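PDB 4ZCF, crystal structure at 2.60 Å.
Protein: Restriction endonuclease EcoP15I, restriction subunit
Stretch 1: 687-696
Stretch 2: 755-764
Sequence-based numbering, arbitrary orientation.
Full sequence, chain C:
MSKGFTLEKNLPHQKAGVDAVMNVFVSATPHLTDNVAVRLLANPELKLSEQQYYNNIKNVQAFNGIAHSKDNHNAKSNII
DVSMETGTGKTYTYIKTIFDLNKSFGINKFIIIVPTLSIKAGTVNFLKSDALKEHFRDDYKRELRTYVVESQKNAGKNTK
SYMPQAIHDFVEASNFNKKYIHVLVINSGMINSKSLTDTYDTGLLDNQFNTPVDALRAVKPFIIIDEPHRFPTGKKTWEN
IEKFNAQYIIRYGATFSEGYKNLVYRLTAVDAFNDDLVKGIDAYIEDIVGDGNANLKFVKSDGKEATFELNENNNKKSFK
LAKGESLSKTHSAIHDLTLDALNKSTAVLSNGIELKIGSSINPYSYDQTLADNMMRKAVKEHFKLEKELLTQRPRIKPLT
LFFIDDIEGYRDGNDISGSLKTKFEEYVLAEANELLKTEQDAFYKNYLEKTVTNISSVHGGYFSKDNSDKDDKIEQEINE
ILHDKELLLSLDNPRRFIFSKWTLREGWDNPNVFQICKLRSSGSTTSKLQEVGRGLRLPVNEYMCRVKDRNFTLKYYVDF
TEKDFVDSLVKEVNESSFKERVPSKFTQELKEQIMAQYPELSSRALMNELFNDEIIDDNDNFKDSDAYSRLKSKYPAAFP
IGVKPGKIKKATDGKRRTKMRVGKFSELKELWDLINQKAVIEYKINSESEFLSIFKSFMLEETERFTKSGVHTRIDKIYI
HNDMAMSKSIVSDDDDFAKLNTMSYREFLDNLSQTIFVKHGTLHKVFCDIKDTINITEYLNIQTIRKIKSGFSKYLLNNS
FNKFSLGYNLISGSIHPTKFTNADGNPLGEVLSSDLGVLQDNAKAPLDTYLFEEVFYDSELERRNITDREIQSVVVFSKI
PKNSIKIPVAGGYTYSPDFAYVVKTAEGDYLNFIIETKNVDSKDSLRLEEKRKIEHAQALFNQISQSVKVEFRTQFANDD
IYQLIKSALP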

ATOM      1  N   SER C 687      53.834 -26.187  -3.237  1.00 76.87           N
ATOM      2  CA  SER C 687      52.698 -26.980  -3.721  1.00 75.66           C
ATOM      3  C   SER C 687      51.518 -26.974  -2.752  1.00 77.51           C
ATOM      4  O   SER C 687      51.722 -26.823  -1.545  1.00 76.79           O
ATOM      5  CB  SER C 687      53.137 -28.415  -3.985  1.00 76.28           C
ATOM      6  N   GLU C 688      50.278 -27.159  -3.271  1.00 72.33           N
ATOM      7  CA  GLU C 688      49.116 -27.246  -2.389  1.00 71.43           C
ATOM      8  C   GLU C 688      49.178 -28.563  -1.645  1.00 74.62           C
ATOM      9  O   GLU C 688      48.850 -28.600  -0.456  1.00 73.47           O
ATOM     10  CB  GLU C 688      47.776 -27.074  -3.125  1.00 72.54           C
ATOM     11  CG  GLU C 688      47.137 -25.699  -2.958  1.00 79.20           C
ATOM     12  CD  GLU C 688      47.099 -25.115  -1.558  1.00 87.34           C
ATOM     13  OE1 GLU C 688      48.018 -24.335  -1.220  1.00 67.64           O
ATOM     14  OE2 GLU C 688      46.157 -25.438  -0.797  1.00 79.22           O
ATOM     15  N   SER C 689      49.689 -29.623  -2.332  1.00 71.63           N
ATOM     16  CA  SER C 689      49.925 -30.972  -1.799  1.00 71.54           C
ATOM     17  C   SER C 689      50.935 -30.891  -0.642  1.00 75.31           C
ATOM     18  O   SER C 689      50.782 -31.597   0.368  1.00 74.67           O
ATOM     19  CB  SER C 689      50.445 -31.897  -2.895  1.00 75.54           C
ATOM     20  OG  SER C 689      49.624 -31.871  -4.054  1.00 85.22           O
ATOM     21  N   GLU C 690      51.921 -29.961  -0.767  1.00 71.17           N
ATOM     22  CA  GLU C 690      52.924 -29.684   0.267  1.00 70.46           C
ATOM     23  C   GLU C 690      52.270 -28.972   1.470  1.00 71.59           C
ATOM     24  O   GLU C 690      52.564 -29.336   2.613  1.00 71.58           O
ATOM     25  CB  GLU C 690      54.093 -28.869  -0.311  1.00 72.01           C
ATOM     26  CG  GLU C 690      55.306 -28.774   0.603  1.00 83.97           C
ATOM     27  CD  GLU C 690      56.332 -27.738   0.186  1.00108.90           C
ATOM     28  OE1 GLU C 690      56.890 -27.860  -0.929  1.00107.70           O
ATOM     29  OE2 GLU C 690      56.584 -26.807   0.984  1.00102.96           O
ATOM     30  N   PHE C 691      51.375 -27.975   1.210  1.00 64.95           N
ATOM     31  CA  PHE C 691      50.638 -27.241   2.255  1.00 62.54           C
ATOM     32  C   PHE C 691      49.702 -28.177   3.037  1.00 64.24           C
ATOM     33  O   PHE C 691      49.575 -28.043   4.259  1.00 63.24           O
ATOM     34  CB  PHE C 691      49.823 -26.065   1.658  1.00 63.13           C
ATOM     35  CG  PHE C 691      49.257 -25.135   2.710  1.00 63.28           C
ATOM     36  CD1 PHE C 691      48.024 -25.390   3.300  1.00 65.43           C
ATOM     37  CD2 PHE C 691      49.979 -24.027   3.143  1.00 64.68           C
ATOM     38  CE1 PHE C 691      47.527 -24.561   4.308  1.00 65.84           C
ATOM     39  CE2 PHE C 691      49.475 -23.191   4.144  1.00 67.00           C
ATOM     40  CZ  PHE C 691      48.252 -23.464   4.717  1.00 64.94           C
ATOM     41  N   LEU C 692      49.026 -29.090   2.310  1.00 60.03           N
ATOM     42  CA  LEU C 692      48.068 -30.074   2.815  1.00 59.72           C
ATOM     43  C   LEU C 692      48.672 -30.874   3.976  1.00 65.49           C
ATOM     44  O   LEU C 692      48.023 -31.036   5.011  1.00 64.20           O
ATOM     45  CB  LEU C 692      47.657 -31.010   1.654  1.00 59.38           C
ATOM     46  CG  LEU C 692      46.320 -31.737   1.789  1.00 63.26           C
ATOM     47  CD1 LEU C 692      45.490 -31.567   0.556  1.00 63.27           C
ATOM     48  CD2 LEU C 692      46.526 -33.202   2.035  1.00 66.01           C
ATOM     49  N   SER C 693      49.938 -31.322   3.809  1.00 64.54           N
ATOM     50  CA  SER C 693      50.694 -32.091   4.797  1.00 64.88           C
ATOM     51  C   SER C 693      51.048 -31.289   6.053  1.00 68.57           C
ATOM     52  O   SER C 693      51.134 -31.871   7.130  1.00 67.83           O
ATOM     53  CB  SER C 693      51.938 -32.709   4.164  1.00 69.09           C
ATOM     54  OG  SER C 693      52.862 -31.726   3.733  1.00 81.35           O
ATOM     55  N   ILE C 694      51.230 -29.959   5.924  1.00 65.81           N
ATOM     56  CA  ILE C 694      51.552 -29.064   7.046  1.00 65.56           C
ATOM     57  C   ILE C 694      50.315 -28.879   7.946  1.00 69.41           C
ATOM     58  O   ILE C 694      50.431 -28.953   9.176  1.00 68.46           O
ATOM     59  CB  ILE C 694      52.177 -27.735   6.539  1.00 68.91           C
ATOM     60  CG1 ILE C 694      53.497 -28.010   5.777  1.00 69.50           C
ATOM     61  CG2 ILE C 694      52.391 -26.727   7.684  1.00 69.88           C
ATOM     62  CD1 ILE C 694      53.881 -26.981   4.694  1.00 78.18           C
ATOM     63  N   PHE C 695      49.128 -28.684   7.327  1.00 66.32           N
ATOM     64  CA  PHE C 695      47.861 -28.544   8.058  1.00 65.82           C
ATOM     65  C   PHE C 695      47.401 -29.901   8.681  1.00 72.03           C
ATOM     66  O   PHE C 695      46.732 -29.904   9.721  1.00 71.38           O
ATOM     67  CB  PHE C 695      46.764 -27.885   7.180  1.00 66.22           C
ATOM     68  CG  PHE C 695      45.443 -27.694   7.892  1.00 66.19           C
ATOM     69  CD1 PHE C 695      45.292 -26.710   8.863  1.00 68.14           C
ATOM     70  CD2 PHE C 695      44.369 -28.538   7.637  1.00 66.62           C
ATOM     71  CE1 PHE C 695      44.089 -26.576   9.567  1.00 68.34           C
ATOM     72  CE2 PHE C 695      43.169 -28.406   8.344  1.00 68.40           C
ATOM     73  CZ  PHE C 695      43.037 -27.426   9.304  1.00 66.32           C
ATOM     74  N   LYS C 696      47.782 -31.035   8.047  1.00 70.30           N
ATOM     75  CA  LYS C 696      47.482 -32.402   8.503  1.00 70.84           C
ATOM     76  C   LYS C 696      48.255 -32.714   9.802  1.00 74.55           C
ATOM     77  O   LYS C 696      47.671 -33.263  10.736  1.00 73.82           O
ATOM     78  CB  LYS C 696      47.819 -33.429   7.397  1.00 73.69           C
ATOM     79  CG  LYS C 696      47.530 -34.893   7.759  1.00 85.43           C
ATOM     80  CD  LYS C 696      46.847 -35.675   6.632  1.00 95.26           C
ATOM     81  CE  LYS C 696      47.779 -36.160   5.547  1.00106.35           C
ATOM     82  NZ  LYS C 696      47.039 -36.863   4.464  1.00114.99           N
ATOM     83  N   THR C 755      38.269 -17.917   7.819  1.00 66.82           N
ATOM     84  CA  THR C 755      39.036 -17.569   9.010  1.00 66.57           C
ATOM     85  C   THR C 755      40.532 -17.916   8.952  1.00 71.30           C
ATOM     86  O   THR C 755      41.348 -17.128   9.446  1.00 71.11           O
ATOM     87  CB  THR C 755      38.400 -18.204  10.240  1.00 67.01           C
ATOM     88  N   ILE C 756      40.910 -19.015   8.316  1.00 67.58           N
ATOM     89  CA  ILE C 756      42.265 -19.523   8.498  1.00 67.45           C
ATOM     90  C   ILE C 756      43.375 -19.217   7.494  1.00 72.16           C
ATOM     91  O   ILE C 756      44.486 -19.651   7.715  1.00 73.07           O
ATOM     92  CB  ILE C 756      42.295 -21.031   8.771  1.00 70.26           C
ATOM     93  CG1 ILE C 756      41.485 -21.779   7.739  1.00 70.66           C
ATOM     94  CG2 ILE C 756      41.757 -21.328  10.144  1.00 70.24           C
ATOM     95  CD1 ILE C 756      41.637 -23.270   7.832  1.00 76.73           C
ATOM     96  N   PHE C 757      43.136 -18.472   6.420  1.00 67.49           N
ATOM     97  CA  PHE C 757      42.461 -18.927   5.213  1.00 65.42           C
ATOM     98  C   PHE C 757      43.127 -20.071   4.483  1.00 64.13           C
ATOM     99  O   PHE C 757      44.179 -19.916   3.912  1.00 62.44           O
ATOM    100  CB  PHE C 757      42.564 -17.771   4.225  1.00 67.02           C
ATOM    101  CG  PHE C 757      42.020 -16.485   4.734  1.00 68.66           C
ATOM    102  CD1 PHE C 757      42.564 -15.876   5.820  1.00 71.62           C
ATOM    103  CD2 PHE C 757      40.959 -15.890   4.111  1.00 71.21           C
ATOM    104  CE1 PHE C 757      42.055 -14.701   6.297  1.00 72.87           C
ATOM    105  CE2 PHE C 757      40.441 -14.712   4.575  1.00 74.27           C
ATOM    106  CZ  PHE C 757      40.989 -14.119   5.678  1.00 72.51           C
ATOM    107  N   VAL C 758      42.413 -21.170   4.357  1.00 57.26           N
ATOM    108  CA  VAL C 758      42.862 -22.310   3.544  1.00 55.81           C
ATOM    109  C   VAL C 758      41.764 -22.884   2.646  1.00 58.04           C
ATOM    110  O   VAL C 758      40.594 -22.834   3.013  1.00 57.99           O
ATOM    111  CB  VAL C 758      43.850 -23.356   4.198  1.00 59.00           C
ATOM    112  CG1 VAL C 758      44.263 -23.001   5.625  1.00 58.35           C
ATOM    113  CG2 VAL C 758      43.371 -24.799   4.094  1.00 58.57           C
ATOM    114  N   LYS C 759      42.151 -23.364   1.442  1.00 53.50           N
ATOM    115  CA  LYS C 759      41.280 -23.925   0.411  1.00 53.09           C
ATOM    116  C   LYS C 759      40.262 -24.903   0.953  1.00 61.09           C
ATOM    117  O   LYS C 759      40.601 -25.725   1.799  1.00 62.07           O
ATOM    118  CB  LYS C 759      42.101 -24.605  -0.685  1.00 53.57           C
ATOM    119  CG  LYS C 759      42.578 -23.690  -1.797  1.00 52.91           C
ATOM    120  CD  LYS C 759      43.114 -24.533  -2.955  1.00 48.93           C
ATOM    121  CE  LYS C 759      43.090 -23.803  -4.268  1.00 53.95           C
ATOM    122  NZ  LYS C 759      42.769 -24.725  -5.402  1.00 57.79           N
ATOM    123  N   HIS C 760      39.011 -24.810   0.464  1.00 59.54           N
ATOM    124  CA  HIS C 760      37.903 -25.690   0.838  1.00 60.11           C
ATOM    125  C   HIS C 760      38.276 -27.137   0.554  1.00 65.66           C
ATOM    126  O   HIS C 760      38.003 -27.989   1.386  1.00 66.55           O
ATOM    127  CB  HIS C 760      36.627 -25.339   0.049  1.00 60.79           C
ATOM    128  CG  HIS C 760      35.867 -24.176   0.588  1.00 64.65           C
ATOM    129  ND1 HIS C 760      36.208 -22.875   0.259  1.00 67.19           N
ATOM    130  CD2 HIS C 760      34.766 -24.154   1.372  1.00 66.85           C
ATOM    131  CE1 HIS C 760      35.328 -22.102   0.878  1.00 66.63           C
ATOM    132  NE2 HIS C 760      34.439 -22.826   1.560  1.00 66.90           N
ATOM    133  N   GLY C 761      38.891 -27.385  -0.612  1.00 62.09           N
ATOM    134  CA  GLY C 761      39.310 -28.706  -1.066  1.00 61.56           C
ATOM    135  C   GLY C 761      40.416 -29.344  -0.254  1.00 65.33           C
ATOM    136  O   GLY C 761      40.409 -30.559  -0.057  1.00 64.01           O
ATOM    137  N   THR C 762      41.385 -28.535   0.216  1.00 62.46           N
ATOM    138  CA  THR C 762      42.509 -29.044   1.011  1.00 61.91           C
ATOM    139  C   THR C 762      42.114 -29.335   2.472  1.00 63.74           C
ATOM    140  O   THR C 762      42.698 -30.227   3.083  1.00 62.78           O
ATOM    141  CB  THR C 762      43.764 -28.200   0.817  1.00 69.78           C
ATOM    142  OG1 THR C 762      43.528 -26.906   1.359  1.00 75.79           O
ATOM    143  CG2 THR C 762      44.190 -28.108  -0.656  1.00 64.05           C
ATOM    144  N   LEU C 763      41.108 -28.596   3.007  1.00 58.29           N
ATOM    145  CA  LEU C 763      40.543 -28.776   4.346  1.00 57.15           C
ATOM    146  C   LEU C 763      39.705 -30.052   4.328  1.00 61.79           C
ATOM    147  O   LEU C 763      39.749 -30.846   5.265  1.00 62.22           O
ATOM    148  CB  LEU C 763      39.629 -27.585   4.723  1.00 56.80           C
ATOM    149  CG  LEU C 763      40.285 -26.258   5.078  1.00 60.07           C
ATOM    150  CD1 LEU C 763      39.261 -25.150   5.197  1.00 59.21           C
ATOM    151  CD2 LEU C 763      41.090 -26.369   6.341  1.00 62.25           C
ATOM    152  N   HIS C 764      38.941 -30.243   3.252  1.00 57.57           N
ATOM    153  CA  HIS C 764      38.105 -31.415   3.047  1.00 57.36           C
ATOM    154  C   HIS C 764      38.964 -32.685   2.854  1.00 62.68           C
ATOM    155  O   HIS C 764      38.606 -33.744   3.357  1.00 61.24           O
ATOM    156  CB  HIS C 764      37.181 -31.166   1.848  1.00 57.48           C
ATOM    157  CG  HIS C 764      36.397 -32.357   1.418  1.00 60.69           C
ATOM    158  ND1 HIS C 764      35.374 -32.869   2.197  1.00 62.67           N
ATOM    159  CD2 HIS C 764      36.499 -33.088   0.285  1.00 62.58           C
ATOM    160  CE1 HIS C 764      34.898 -33.904   1.527  1.00 62.26           C
ATOM    161  NE2 HIS C 764      35.542 -34.072   0.366  1.00 62.65           N
TER

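No hydrogen bond or salt bridge crosses between these two stretches, although Glu 688 and Lys 759 lie side by side. The closest atoms of that pair are Glu 688 OE2 and Lys 759 CD, 3.8 Å apart. The carboxylate therefore meets the aliphatic part of the lysine, not its amine. Both Glu 688 carboxylate oxygens and Lys 759 NZ find hydrogen-bonding partners elsewhere in the structure.

The contact is made by packing. Helix 688-696 meets Ile 756, Val 758 and Lys 759, and then Thr 762 and Leu 763 in helix 760-764. The two helix axes approach to 10.0 Å, and their directions differ by 48°. The backbones come nearest at Leu 692 and Thr 762, whose CA atoms are 5.9 Å apart. Together the stretches bury 385 Å², counting both sides.

Thr 762 has the largest covered area, 74 Å². Its CB points toward the first helix, and its chi1 is p. Its methyl CG2 lies 3.3 Å from Glu 688 OE2, and its CB lies 3.8 Å from Leu 692 CD1. Its hydroxyl is used within its own stretch: OG1 donates to Lys 759 O at 3.2 Å. Threonine suits this place because it is compact where the backbones are close, and its hydroxyl is satisfied while its carbon atoms pack across the contact. Leu 692 has its CA-to-CB bond sideways, but the end of its side chain comes nearer and reaches Thr 762.

Phe 691 and Phe 695 are one helical turn apart, and both point toward the second stretch with chi1 t. Both are buried. Phe 691 CE1 touches Val 758 CG1 at 3.8 Å. Phe 695 reaches two residues: its CE2 lies 3.5 Å from Leu 763 CD2, and its CE1 lies 4.5 Å from Ile 756 CD1. Large aromatic rings suit these positions because they extend far enough from the helix to meet aliphatic groups on the other stretch. Val 758 and Ile 756 point toward the first helix. Leu 763 starts sideways, and its end turns nearer. All three are buried and offer only carbon to the rings.

The far side of helix 688-696 takes no part. Ser 689 points away and is exposed. Ser 693 is also exposed, and its OG donates to Glu 690 O at 2.7 Å within the helix. Polar side chains suit these positions, where they can meet solvent. The division is not strict: Glu 688 packs against the second stretch, and Ile 694 is out of its reach.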